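Local coordinates for putative nucleoprotein (Infectious salmon anemia virus, PDB 4EWC) that encapsidates the negative-strand viral RNA, shielding it from nucleases and forming the ribonucleoprotein that serves as template for transcription and replication, at residues M143-L149 and V407-M413; F150-V154 and F233-P238; R237-Y243 and T252-S257. All coordinates share one frame; numbering follows the deposited sequence.

Contact 1: M143-L149 and V407-M413; sequences MAYNLSL and VLAMDFM
Ser148 and Ala144, one turn apart on helix 142-162, face the loop that joins helices 394-402 and 417-425, a helix-on-loop contact in an alpha-helical nucleoprotein. Residues 407-413 of this loop form a type I beta turn from Val407 to Met410, then an Asx turn, in which Asp411 OD1 accepts from Met413 N. At the end of the beta turn, Ser148 OG donates to Met410 O at 2.6 Å, approaching from above the carbonyl plane, 50° out of it. A chi1 of -71° sets OG beside its own backbone N and directs it at this carbonyl, and Ser148 CB rests 3.2 Å from Val407 O.

The Met413 side chain lies along the helix. Its CB lies 4.0 Å from Ala144 CB, and its CG packs against the same methyl group. There the chain bends: SE comes near Leu147 CD2 and Met143 CG, and CE ends 4.0 Å from Met143 CG. Successive bends at chi2 and chi3 keep the chain compact over the helix. Beside Met413, Leu147 CD2 lies near Phe412 CB, at the edge of the Phe412 ring and near its plane. Gln259 and Leu263 of helix 253-269 touch Met143 and Met413 respectively, so a second helix borders the Met413 end of the contact. Toward the start of the segment, Leu408 CD2 reaches Leu149 CD1 at 3.9 Å and also lies against Ser148 O.

One water links helix and loop: it donates to Ala144 O and Ser148 OG and accepts from Phe412 N at 2.8 Å.

Contact 2: F150-V154 and F233-P238; sequences FIGMV and FRQSRP
The rings of Phe150 and Phe233 meet rim to rim where helix 142-162 packs against the C-terminal end of helix 226-236. Their planes are inclined by 67° and their centroids lie 5.9 Å apart, with neither ring over the face of the other. Phe150 CZ lies in the plane of the Phe233 ring at its edge, 3.6 Å from Phe233 CE1.

Val154 fills the angle between the aromatics. Its CG2 sits over the centre of the Phe150 ring and also reaches the edge of Phe233, while its CG1 lies beside Phe233 CD1. The same CG2 touches Arg237 CB at 3.7 Å, the two side chains running side by side in the same direction. The Arg237 chain then extends away, laying CD over one face of the Phe233 ring, toward its rim, and taking its charged end to Glu253 on helix 253-269.

Pro238 crosses Phe150 at about a right angle, its CG set 3.5 Å from Phe150 CA. Met153 slides past Pro238 in the opposite direction: SE packs against Pro238 CB at 3.9 Å, and the bend at chi3 (69°) turns CE toward Ser236 O.

No hydrogen bond joins the two segments. The contact therefore depends on the fit of aromatic, aliphatic and selenomethionine groups, and although Arg237 and Pro238 begin a probable nuclear localization signal, both are buried here, with the arginine offering its CB to Val154 and its guanidinium to Glu253.

Contact 3: R237-Y243 and T252-S257; sequences RPKRSDY and TESSIS
Glu253, in the first turn of helix 253-269, takes two basic side chains of the preceding loop into one salt-bridge network. Arg237 NE donates to Glu253 OE2 at 3.0 Å; the carboxylate offers its anti lone pair, and the oxygen is tilted 24° from the guanidinium plane. Lys239 runs alongside Glu253 in the same direction and brings NZ to 3.5 Å from Glu253 OE1, a longer pairing. With CG anti to the backbone N (chi1 167°) and the rest extended, Glu253 spans the distance to both bases. Two cationic neighbours would be expected to favour its ionised form.

Nonpolar contact centres on Tyr243. Ile256 CG2 makes a CH-pi contact over its ring, 3.4 Å from the centroid and 8° off the normal, while Ile256 CD1 packs against Tyr243 CD2.

Further hydrogen bonds tie the loop to the helix and order each of them. A water in the plane of the Tyr243 ring accepts from Tyr243 OH and donates to Pro238 O and Glu253 O. Within the loop, Lys239 N donates to Asp242 OD2 at 2.8 Å; Thr252 OG1 accepts from Ser255 N as the N-cap of the helix.

The loop, which carries the probable nuclear localization signal Arg237 to Arg240, thus runs from the end of helix 226-236 across the start of helix 253-269, and helix 142-162 borders both segments, with Asn146 touching Tyr243 and Phe150 touching Ser257.

Overall arrangement
Helix 142-162 supplies one side of contacts 1 and 2 and borders contact 3, so all three belong to one region of the helical body. Contact 2 is buried and apolar. Contacts 1 and 3 are partly buried and each adds a bridging water to its packing; contact 1 relies on serine and backbone groups, whereas contact 3 uses charged side chains. Contacts 2 and 3, whose centres lie about 9 Å apart, share Arg237 and Pro238, and Phe150 and Phe233 both pack against Ser257. Leu149 joins contact 1 to the others by touching Pro238 and Asp242. Contact 1 spans a long separation in sequence, while contact 3 is local.

Contact 1: M143-L149 and V407-M413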
loop_
_atom_site.group_PDB
_atom_site.type_symbol
_atom_site.label_atom_id
_atom_site.label_comp_id
_atom_site.label_asym_id
_atom_site.label_seq_id
_atom_site.Cartn_x
_atom_site.Cartn_y
_atom_site.Cartn_z
HETATM N N MSE A 143 -3.934 -19.388 -28.864
HETATM C CA MSE A 143 -4.382 -19.842 -27.576
HETATM C C MSE A 143 -5.515 -18.945 -27.132
HETATM O O MSE A 143 -6.479 -19.426 -26.554
HETATM C CB MSE A 143 -3.245 -19.810 -26.581
HETATM C CG MSE A 143 -3.621 -20.318 -25.210
HETATM SE SE MSE A 143 -4.130 -22.221 -25.244
HETATM C CE MSE A 143 -2.380 -23.012 -25.591
ATOM N N ALA A 144 -5.406 -17.649 -27.408
ATOM C CA ALA A 144 -6.467 -16.725 -27.043
ATOM C C ALA A 144 -7.750 -17.026 -27.805
ATOM O O ALA A 144 -8.831 -17.147 -27.210
ATOM C CB ALA A 144 -6.031 -15.296 -27.280
ATOM N N TYR A 145 -7.631 -17.140 -29.128
ATOM C CA TYR A 145 -8.784 -17.405 -29.986
ATOM C C TYR A 145 -9.452 -18.729 -29.617
ATOM O O TYR A 145 -10.678 -18.854 -29.647
ATOM C CB TYR A 145 -8.380 -17.399 -31.470
ATOM C CG TYR A 145 -9.510 -17.803 -32.385
ATOM C CD1 TYR A 145 -10.455 -16.869 -32.815
ATOM C CD2 TYR A 145 -9.651 -19.123 -32.810
ATOM C CE1 TYR A 145 -11.502 -17.237 -33.658
ATOM C CE2 TYR A 145 -10.700 -19.501 -33.643
ATOM C CZ TYR A 145 -11.619 -18.552 -34.067
ATOM O OH TYR A 145 -12.662 -18.918 -34.884
ATOM N N ASN A 146 -8.627 -19.715 -29.271
ATOM C CA ASN A 146 -9.116 -21.038 -28.896
ATOM C C ASN A 146 -9.881 -21.014 -27.591
ATOM O O ASN A 146 -10.924 -21.649 -27.456
ATOM C CB ASN A 146 -7.960 -22.037 -28.815
ATOM C CG ASN A 146 -7.428 -22.407 -30.182
ATOM O OD1 ASN A 146 -8.084 -22.158 -31.199
ATOM N ND2 ASN A 146 -6.249 -23.007 -30.219
ATOM N N LEU A 147 -9.345 -20.263 -26.637
ATOM C CA LEU A 147 -9.983 -20.103 -25.350
ATOM C C LEU A 147 -11.314 -19.364 -25.498
ATOM O O LEU A 147 -12.290 -19.765 -24.884
ATOM C CB LEU A 147 -9.056 -19.414 -24.340
ATOM C CG LEU A 147 -9.683 -19.143 -22.960
ATOM C CD1 LEU A 147 -10.016 -20.428 -22.211
ATOM C CD2 LEU A 147 -8.776 -18.250 -22.134
ATOM N N SER A 148 -11.368 -18.313 -26.316
ATOM C CA SER A 148 -12.643 -17.618 -26.544
ATOM C C SER A 148 -13.650 -18.491 -27.268
ATOM O O SER A 148 -14.858 -18.400 -27.019
ATOM C CB SER A 148 -12.462 -16.312 -27.316
ATOM O OG SER A 148 -11.833 -15.332 -26.519
ATOM N N LEU A 149 -13.160 -19.321 -28.178
ATOM C CA LEU A 149 -14.035 -20.222 -28.913
ATOM C C LEU A 149 -14.605 -21.247 -27.943
ATOM O O LEU A 149 -15.824 -21.456 -27.877
ATOM C CB LEU A 149 -13.272 -20.917 -30.040
ATOM C CG LEU A 149 -14.112 -21.875 -30.871
ATOM C CD1 LEU A 149 -15.378 -21.155 -31.294
ATOM C CD2 LEU A 149 -13.372 -22.392 -32.083
ATOM N N VAL A 407 -18.362 -13.578 -27.240
ATOM C CA VAL A 407 -16.980 -13.462 -26.783
ATOM C C VAL A 407 -15.966 -14.031 -27.764
ATOM O O VAL A 407 -14.762 -14.094 -27.474
ATOM C CB VAL A 407 -16.775 -14.165 -25.437
ATOM C CG1 VAL A 407 -17.672 -13.532 -24.369
ATOM C CG2 VAL A 407 -17.052 -15.659 -25.576
ATOM N N LEU A 408 -16.439 -14.441 -28.931
ATOM C CA LEU A 408 -15.549 -15.059 -29.904
ATOM C C LEU A 408 -14.415 -14.134 -30.316
ATOM O O LEU A 408 -13.307 -14.598 -30.572
ATOM C CB LEU A 408 -16.331 -15.546 -31.121
ATOM C CG LEU A 408 -17.406 -16.570 -30.752
ATOM C CD1 LEU A 408 -18.126 -17.045 -32.004
ATOM C CD2 LEU A 408 -16.815 -17.753 -29.956
ATOM N N ALA A 409 -14.675 -12.832 -30.347
ATOM C CA ALA A 409 -13.644 -11.887 -30.779
ATOM C C ALA A 409 -12.860 -11.298 -29.604
ATOM O O ALA A 409 -12.193 -10.282 -29.743
ATOM C CB ALA A 409 -14.255 -10.776 -31.625
HETATM N N MSE A 410 -12.950 -11.930 -28.440
HETATM C CA MSE A 410 -12.297 -11.367 -27.273
HETATM C C MSE A 410 -10.943 -12.004 -26.994
HETATM O O MSE A 410 -10.681 -13.134 -27.404
HETATM C CB MSE A 410 -13.207 -11.430 -26.053
HETATM C CG MSE A 410 -14.157 -10.260 -25.968
HETATM SE SE MSE A 410 -15.471 -10.559 -24.583
HETATM C CE MSE A 410 -16.199 -8.745 -24.384
ATOM N N ASP A 411 -10.076 -11.257 -26.319
ATOM C CA ASP A 411 -8.763 -11.758 -25.962
ATOM C C ASP A 411 -8.618 -11.717 -24.455
ATOM O O ASP A 411 -8.586 -10.633 -23.838
ATOM C CB ASP A 411 -7.669 -10.914 -26.621
ATOM C CG ASP A 411 -6.326 -11.585 -26.587
ATOM O OD1 ASP A 411 -6.137 -12.519 -25.764
ATOM O OD2 ASP A 411 -5.444 -11.191 -27.379
ATOM N N PHE A 412 -8.529 -12.893 -23.847
ATOM C CA PHE A 412 -8.381 -12.965 -22.387
ATOM C C PHE A 412 -6.949 -13.272 -21.977
ATOM O O PHE A 412 -6.675 -13.422 -20.794
ATOM C CB PHE A 412 -9.304 -14.028 -21.810
ATOM C CG PHE A 412 -10.768 -13.780 -22.079
ATOM C CD1 PHE A 412 -11.358 -12.560 -21.758
ATOM C CD2 PHE A 412 -11.559 -14.776 -22.643
ATOM C CE1 PHE A 412 -12.713 -12.348 -21.990
ATOM C CE2 PHE A 412 -12.895 -14.568 -22.874
ATOM C CZ PHE A 412 -13.481 -13.356 -22.545
HETATM N N MSE A 413 -6.057 -13.389 -22.965
HETATM C CA MSE A 413 -4.649 -13.695 -22.729
HETATM C C MSE A 413 -3.784 -12.444 -22.565
HETATM O O MSE A 413 -2.966 -12.381 -21.653
HETATM C CB MSE A 413 -4.072 -14.543 -23.867
HETATM C CG MSE A 413 -4.744 -15.887 -24.119
HETATM SE SE MSE A 413 -4.723 -17.201 -22.664
HETATM C CE MSE A 413 -2.807 -17.500 -22.476
HETATM O O HOH W 1 -9.545 -15.140 -25.140
#

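Contact 2: F150-V154 and F233-P238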
loop_
_atom_site.group_PDB
_atom_site.type_symbol
_atom_site.label_atom_id
_atom_site.label_comp_id
_atom_site.label_asym_id
_atom_site.label_seq_id
_atom_site.Cartn_x
_atom_site.Cartn_y
_atom_site.Cartn_z
ATOM N N PHE A 150 -13.702 -21.870 -27.192
ATOM C CA PHE A 150 -14.054 -22.809 -26.141
ATOM C C PHE A 150 -15.124 -22.237 -25.231
ATOM O O PHE A 150 -16.146 -22.879 -25.004
ATOM C CB PHE A 150 -12.813 -23.194 -25.324
ATOM C CG PHE A 150 -13.081 -24.211 -24.245
ATOM C CD1 PHE A 150 -13.668 -23.842 -23.042
ATOM C CD2 PHE A 150 -12.729 -25.532 -24.430
ATOM C CE1 PHE A 150 -13.919 -24.780 -22.069
ATOM C CE2 PHE A 150 -12.968 -26.474 -23.466
ATOM C CZ PHE A 150 -13.562 -26.102 -22.284
ATOM N N ILE A 151 -14.884 -21.044 -24.693
ATOM C CA ILE A 151 -15.841 -20.441 -23.772
ATOM C C ILE A 151 -17.180 -20.169 -24.465
ATOM O O ILE A 151 -18.227 -20.580 -23.983
ATOM C CB ILE A 151 -15.293 -19.168 -23.102
ATOM C CG1 ILE A 151 -14.167 -19.533 -22.134
ATOM C CG2 ILE A 151 -16.408 -18.460 -22.341
ATOM C CD1 ILE A 151 -13.287 -18.356 -21.732
ATOM N N GLY A 152 -17.141 -19.512 -25.614
ATOM C CA GLY A 152 -18.349 -19.260 -26.388
ATOM C C GLY A 152 -19.210 -20.470 -26.736
ATOM O O GLY A 152 -20.419 -20.325 -26.948
HETATM N N MSE A 153 -18.601 -21.658 -26.794
HETATM C CA MSE A 153 -19.333 -22.883 -27.124
HETATM C C MSE A 153 -19.721 -23.683 -25.893
HETATM O O MSE A 153 -20.795 -24.289 -25.855
HETATM C CB MSE A 153 -18.560 -23.765 -28.123
HETATM C CG MSE A 153 -18.633 -23.233 -29.546
HETATM SE SE MSE A 153 -17.687 -24.386 -30.800
HETATM C CE MSE A 153 -18.876 -25.896 -30.729
ATOM N N VAL A 154 -18.857 -23.676 -24.880
ATOM C CA VAL A 154 -19.087 -24.468 -23.680
ATOM C C VAL A 154 -20.063 -23.781 -22.723
ATOM O O VAL A 154 -21.023 -24.407 -22.271
ATOM C CB VAL A 154 -17.737 -24.860 -22.994
ATOM C CG1 VAL A 154 -17.939 -25.525 -21.601
ATOM C CG2 VAL A 154 -16.916 -25.778 -23.913
ATOM N N PHE A 233 -20.821 -31.730 -22.223
ATOM C CA PHE A 233 -19.545 -31.058 -22.405
ATOM C C PHE A 233 -18.782 -31.566 -23.652
ATOM O O PHE A 233 -18.443 -30.779 -24.535
ATOM C CB PHE A 233 -18.702 -31.176 -21.125
ATOM C CG PHE A 233 -17.316 -30.616 -21.257
ATOM C CD1 PHE A 233 -17.127 -29.306 -21.663
ATOM C CD2 PHE A 233 -16.196 -31.396 -20.954
ATOM C CE1 PHE A 233 -15.848 -28.782 -21.773
ATOM C CE2 PHE A 233 -14.910 -30.879 -21.056
ATOM C CZ PHE A 233 -14.728 -29.574 -21.468
ATOM N N ARG A 234 -18.534 -32.872 -23.730
ATOM C CA ARG A 234 -17.763 -33.465 -24.837
ATOM C C ARG A 234 -18.345 -33.187 -26.242
ATOM O O ARG A 234 -17.620 -33.182 -27.235
ATOM C CB ARG A 234 -17.625 -34.970 -24.639
ATOM C CG ARG A 234 -16.933 -35.380 -23.355
ATOM C CD ARG A 234 -15.481 -34.964 -23.360
ATOM N NE ARG A 234 -14.832 -35.189 -22.058
ATOM C CZ ARG A 234 -14.159 -36.289 -21.732
ATOM N NH1 ARG A 234 -14.045 -37.279 -22.605
ATOM N NH2 ARG A 234 -13.607 -36.398 -20.534
ATOM N N GLN A 235 -19.652 -32.962 -26.313
ATOM C CA GLN A 235 -20.319 -32.719 -27.579
ATOM C C GLN A 235 -20.417 -31.251 -27.895
ATOM O O GLN A 235 -20.407 -30.855 -29.063
ATOM C CB GLN A 235 -21.726 -33.296 -27.542
ATOM C CG GLN A 235 -21.706 -34.783 -27.508
ATOM C CD GLN A 235 -22.991 -35.381 -27.998
ATOM O OE1 GLN A 235 -23.989 -34.676 -28.184
ATOM N NE2 GLN A 235 -22.980 -36.694 -28.221
ATOM N N SER A 236 -20.548 -30.449 -26.851
ATOM C CA SER A 236 -20.717 -29.023 -27.031
ATOM C C SER A 236 -19.418 -28.317 -27.328
ATOM O O SER A 236 -19.433 -27.269 -27.956
ATOM C CB SER A 236 -21.351 -28.402 -25.792
ATOM O OG SER A 236 -22.645 -28.934 -25.578
ATOM N N ARG A 237 -18.306 -28.866 -26.860
ATOM C CA ARG A 237 -17.052 -28.134 -26.947
ATOM C C ARG A 237 -16.507 -28.080 -28.385
ATOM O O ARG A 237 -16.911 -28.886 -29.222
ATOM C CB ARG A 237 -16.035 -28.716 -25.964
ATOM C CG ARG A 237 -15.671 -30.146 -26.230
ATOM C CD ARG A 237 -14.758 -30.681 -25.159
ATOM N NE ARG A 237 -14.348 -32.034 -25.509
ATOM C CZ ARG A 237 -13.480 -32.765 -24.828
ATOM N NH1 ARG A 237 -12.902 -32.292 -23.727
ATOM N NH2 ARG A 237 -13.204 -33.981 -25.254
ATOM N N PRO A 238 -15.604 -27.119 -28.676
ATOM C CA PRO A 238 -15.172 -26.985 -30.072
ATOM C C PRO A 238 -14.496 -28.259 -30.580
ATOM O O PRO A 238 -13.944 -29.031 -29.775
ATOM C CB PRO A 238 -14.166 -25.823 -30.033
ATOM C CG PRO A 238 -14.429 -25.116 -28.744
ATOM C CD PRO A 238 -14.884 -26.179 -27.793
#

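Contact 3: R237-Y243 and T252-S257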
loop_
_atom_site.group_PDB
_atom_site.type_symbol
_atom_site.label_atom_id
_atom_site.label_comp_id
_atom_site.label_asym_id
_atom_site.label_seq_id
_atom_site.Cartn_x
_atom_site.Cartn_y
_atom_site.Cartn_z
ATOM N N ARG A 237 -18.306 -28.866 -26.860
ATOM C CA ARG A 237 -17.052 -28.134 -26.947
ATOM C C ARG A 237 -16.507 -28.080 -28.385
ATOM O O ARG A 237 -16.911 -28.886 -29.222
ATOM C CB ARG A 237 -16.035 -28.716 -25.964
ATOM C CG ARG A 237 -15.671 -30.146 -26.230
ATOM C CD ARG A 237 -14.758 -30.681 -25.159
ATOM N NE ARG A 237 -14.348 -32.034 -25.509
ATOM C CZ ARG A 237 -13.480 -32.765 -24.828
ATOM N NH1 ARG A 237 -12.902 -32.292 -23.727
ATOM N NH2 ARG A 237 -13.204 -33.981 -25.254
ATOM N N PRO A 238 -15.604 -27.119 -28.676
ATOM C CA PRO A 238 -15.172 -26.985 -30.072
ATOM C C PRO A 238 -14.496 -28.259 -30.580
ATOM O O PRO A 238 -13.944 -29.031 -29.775
ATOM C CB PRO A 238 -14.166 -25.823 -30.033
ATOM C CG PRO A 238 -14.429 -25.116 -28.744
ATOM C CD PRO A 238 -14.884 -26.179 -27.793
ATOM N N LYS A 239 -14.580 -28.484 -31.894
ATOM C CA LYS A 239 -13.946 -29.636 -32.521
ATOM C C LYS A 239 -12.512 -29.272 -32.875
ATOM O O LYS A 239 -12.145 -28.101 -32.872
ATOM C CB LYS A 239 -14.696 -30.040 -33.785
ATOM C CG LYS A 239 -16.156 -30.468 -33.589
ATOM C CD LYS A 239 -16.264 -31.806 -32.866
ATOM C CE LYS A 239 -17.001 -31.637 -31.533
ATOM N NZ LYS A 239 -17.336 -32.921 -30.849
ATOM N N ARG A 240 -11.710 -30.280 -33.186
ATOM C CA ARG A 240 -10.333 -30.066 -33.608
ATOM C C ARG A 240 -10.207 -29.066 -34.756
ATOM O O ARG A 240 -9.234 -28.292 -34.816
ATOM C CB ARG A 240 -9.667 -31.398 -33.977
ATOM C CG ARG A 240 -8.452 -31.287 -34.903
ATOM C CD ARG A 240 -7.144 -31.247 -34.138
ATOM N NE ARG A 240 -6.001 -30.905 -35.010
ATOM C CZ ARG A 240 -4.986 -31.722 -35.300
ATOM N NH1 ARG A 240 -4.925 -32.952 -34.788
ATOM N NH2 ARG A 240 -4.016 -31.299 -36.087
ATOM N N SER A 241 -11.188 -29.070 -35.661
ATOM C CA SER A 241 -11.116 -28.201 -36.838
ATOM C C SER A 241 -11.515 -26.786 -36.493
ATOM O O SER A 241 -11.127 -25.843 -37.180
ATOM C CB SER A 241 -11.966 -28.742 -38.005
ATOM O OG SER A 241 -13.327 -28.818 -37.659
ATOM N N ASP A 242 -12.284 -26.643 -35.423
ATOM C CA ASP A 242 -12.740 -25.328 -34.989
ATOM C C ASP A 242 -11.573 -24.458 -34.498
ATOM O O ASP A 242 -11.558 -23.248 -34.730
ATOM C CB ASP A 242 -13.815 -25.476 -33.905
ATOM C CG ASP A 242 -15.113 -26.043 -34.452
ATOM O OD1 ASP A 242 -15.428 -25.747 -35.628
ATOM O OD2 ASP A 242 -15.816 -26.780 -33.716
ATOM N N TYR A 243 -10.598 -25.093 -33.842
ATOM C CA TYR A 243 -9.444 -24.395 -33.278
ATOM C C TYR A 243 -8.401 -23.954 -34.323
ATOM O O TYR A 243 -8.230 -24.593 -35.358
ATOM C CB TYR A 243 -8.725 -25.291 -32.273
ATOM C CG TYR A 243 -9.517 -25.706 -31.066
ATOM C CD1 TYR A 243 -9.998 -24.760 -30.173
ATOM C CD2 TYR A 243 -9.734 -27.054 -30.781
ATOM C CE1 TYR A 243 -10.715 -25.137 -29.043
ATOM C CE2 TYR A 243 -10.436 -27.447 -29.646
ATOM C CZ TYR A 243 -10.926 -26.486 -28.783
ATOM O OH TYR A 243 -11.626 -26.856 -27.663
ATOM N N THR A 252 -5.024 -32.106 -30.253
ATOM C CA THR A 252 -6.310 -32.718 -30.546
ATOM C C THR A 252 -7.443 -31.934 -29.875
ATOM O O THR A 252 -7.192 -30.916 -29.215
ATOM C CB THR A 252 -6.337 -34.192 -30.116
ATOM O OG1 THR A 252 -6.195 -34.275 -28.695
ATOM C CG2 THR A 252 -5.204 -34.961 -30.784
ATOM N N GLU A 253 -8.678 -32.396 -30.081
ATOM C CA GLU A 253 -9.840 -31.777 -29.469
ATOM C C GLU A 253 -9.717 -31.832 -27.948
ATOM O O GLU A 253 -9.839 -30.820 -27.272
ATOM C CB GLU A 253 -11.145 -32.458 -29.900
ATOM C CG GLU A 253 -12.334 -32.022 -29.029
ATOM C CD GLU A 253 -13.639 -32.730 -29.331
ATOM O OE1 GLU A 253 -13.830 -33.184 -30.475
ATOM O OE2 GLU A 253 -14.487 -32.815 -28.413
ATOM N N SER A 254 -9.478 -33.034 -27.434
ATOM C CA SER A 254 -9.259 -33.268 -26.014
ATOM C C SER A 254 -8.114 -32.402 -25.502
ATOM O O SER A 254 -8.222 -31.753 -24.451
ATOM C CB SER A 254 -8.940 -34.739 -25.784
ATOM O OG SER A 254 -8.552 -34.985 -24.450
ATOM N N SER A 255 -7.029 -32.392 -26.263
ATOM C CA SER A 255 -5.800 -31.684 -25.914
ATOM C C SER A 255 -6.029 -30.200 -25.668
ATOM O O SER A 255 -5.569 -29.642 -24.668
ATOM C CB SER A 255 -4.749 -31.891 -27.030
ATOM O OG SER A 255 -3.857 -30.787 -27.159
ATOM N N ILE A 256 -6.746 -29.568 -26.582
ATOM C CA ILE A 256 -6.979 -28.137 -26.487
ATOM C C ILE A 256 -8.009 -27.833 -25.394
ATOM O O ILE A 256 -7.835 -26.890 -24.611
ATOM C CB ILE A 256 -7.367 -27.561 -27.866
ATOM C CG1 ILE A 256 -6.241 -27.878 -28.858
ATOM C CG2 ILE A 256 -7.607 -26.073 -27.787
ATOM C CD1 ILE A 256 -6.453 -27.334 -30.233
ATOM N N SER A 257 -9.057 -28.654 -25.337
ATOM C CA SER A 257 -10.033 -28.575 -24.273
ATOM C C SER A 257 -9.281 -28.527 -22.928
ATOM O O SER A 257 -9.466 -27.614 -22.134
ATOM C CB SER A 257 -10.989 -29.773 -24.323
ATOM O OG SER A 257 -12.122 -29.569 -23.468
HETATM O O HOH W 2 -12.437 -29.165 -27.543
#